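Local coordinates for chorismate mutase (Helicobacter pylori, PDB 6AL9) that catalyses the rearrangement of chorismate to prephenate, the step that commits chorismate to phenylalanine and tyrosine synthesis, as an all-helical AroQ-type enzyme, at the interface of chains A and B. Coordinates in Å, arbitrary orientation; residue numbers count along the deposited sequence, not the author numbering. Chains: chain A/B, Chorismate mutase.

The interface of chains A and B. Residues chain A 23, 26-27, 75; chain B 19, 23, 26, 75.
A:Phe75 and B:Phe75 meet near the two-fold axis of the dimer, their rings edge-to-face with planes 61° apart and centroids 5.4 Å from each other. The outer rims do the touching, with A:Phe75 CE1 3.5 Å from B:Phe75 CE1. In both, CG lies opposite the backbone N (chi1 -172° in A:Phe75, -170° in B:Phe75), the same turn in each chain, which helps bring the two rims together. A:Leu27 reaches in against B:Phe75 and lays its CD2 methyl over one ring face, 3.7 Å from the centroid and shifted toward the rim, a CH-pi contact. The loose side of the patch is at A:Leu23, whose CG stands 4.1 Å from B:Phe75 CE2.

Packing is tightest where the long helices face each other: the B:Leu23 CD1 methyl presses on A:Leu26 CB at 3.4 Å, slightly inside normal van der Waals distance. In the symmetry-related pairing, A:Leu23 CD1 meets B:Leu26 CB less closely, at 3.7 Å. Between them the CD1 methyls of A:Leu23 and B:Leu23 meet at 3.8 Å, and to one side those of A:Leu26 and B:Leu26 touch as the side chains cross. B:Leu19 forms the outer end of the leucine row, running antiparallel alongside A:Leu26; its CD2 methyl closes to 3.5 Å from A:Leu26 CD2, yet little surface is hidden there, 16 Å² of B:Leu19 against 47 Å² of B:Leu23.

The leucines lie on the long N-terminal helices, 8-40 in chain A and 9-41 in chain B, and the phenylalanines on the C-terminal helices, 69-92 and 69-93. The patch thus joins both helix pairs at the centre of the intertwined helical dimer typical of AroQ chorismate mutases.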
# COMPACT_ATOMS: atom_id res chain seq x y z
N LEU A 23 -0.36 -1.04 -7.71
CA LEU A 23 -0.54 -0.87 -6.27
C LEU A 23 -1.51 0.31 -6.01
O LEU A 23 -2.42 0.24 -5.18
CB LEU A 23 0.83 -0.57 -5.66
CG LEU A 23 1.14 -0.94 -4.21
CD1 LEU A 23 0.89 -2.41 -3.87
CD2 LEU A 23 2.58 -0.59 -3.93
N LEU A 26 -4.99 -0.84 -7.16
CA LEU A 26 -5.57 -1.69 -6.11
C LEU A 26 -6.03 -0.87 -4.89
O LEU A 26 -7.07 -1.14 -4.30
CB LEU A 26 -4.60 -2.78 -5.64
CG LEU A 26 -4.36 -4.00 -6.53
CD1 LEU A 26 -3.40 -4.94 -5.83
CD2 LEU A 26 -5.63 -4.77 -6.89
N LEU A 27 -5.28 0.16 -4.54
CA LEU A 27 -5.66 1.00 -3.38
C LEU A 27 -6.92 1.82 -3.67
O LEU A 27 -7.78 2.00 -2.81
CB LEU A 27 -4.50 1.90 -2.96
CG LEU A 27 -4.82 2.84 -1.80
CD1 LEU A 27 -4.99 2.06 -0.51
CD2 LEU A 27 -3.71 3.88 -1.70
N PHE A 75 2.71 -0.90 7.03
CA PHE A 75 1.93 -0.70 5.83
C PHE A 75 0.45 -0.49 6.15
O PHE A 75 -0.13 0.54 5.78
CB PHE A 75 2.10 -1.89 4.92
CG PHE A 75 1.47 -1.71 3.57
CD1 PHE A 75 1.91 -0.72 2.71
CD2 PHE A 75 0.49 -2.56 3.14
CE1 PHE A 75 1.34 -0.57 1.45
CE2 PHE A 75 -0.09 -2.42 1.89
CZ PHE A 75 0.34 -1.43 1.05
N LEU B 19 -8.27 -7.99 -2.25
CA LEU B 19 -7.44 -6.81 -2.47
C LEU B 19 -6.19 -6.85 -1.63
O LEU B 19 -5.11 -6.61 -2.12
CB LEU B 19 -8.22 -5.53 -2.14
CG LEU B 19 -8.87 -4.94 -3.40
CD1 LEU B 19 -10.05 -4.04 -3.08
CD2 LEU B 19 -7.84 -4.15 -4.18
N LEU B 23 -2.40 -6.76 -2.76
CA LEU B 23 -1.64 -5.60 -2.32
C LEU B 23 -0.42 -6.04 -1.57
O LEU B 23 0.67 -5.48 -1.74
CB LEU B 23 -2.53 -4.77 -1.39
CG LEU B 23 -2.52 -3.24 -1.45
CD1 LEU B 23 -2.73 -2.67 -2.84
CD2 LEU B 23 -3.64 -2.74 -0.53
N LEU B 26 1.95 -7.70 -4.09
CA LEU B 26 2.64 -6.67 -4.88
C LEU B 26 3.68 -5.95 -4.06
O LEU B 26 4.74 -5.62 -4.58
CB LEU B 26 1.66 -5.64 -5.46
CG LEU B 26 0.85 -6.01 -6.69
CD1 LEU B 26 0.03 -4.81 -7.10
CD2 LEU B 26 1.76 -6.42 -7.83
N PHE B 75 0.09 7.29 1.51
CA PHE B 75 0.39 5.93 1.12
C PHE B 75 1.90 5.70 0.85
O PHE B 75 2.53 4.80 1.42
CB PHE B 75 -0.42 5.55 -0.11
CG PHE B 75 -0.35 4.09 -0.45
CD1 PHE B 75 -0.86 3.14 0.41
CD2 PHE B 75 0.21 3.67 -1.64
CE1 PHE B 75 -0.82 1.78 0.10
CE2 PHE B 75 0.27 2.32 -1.96
CZ PHE B 75 -0.25 1.37 -1.09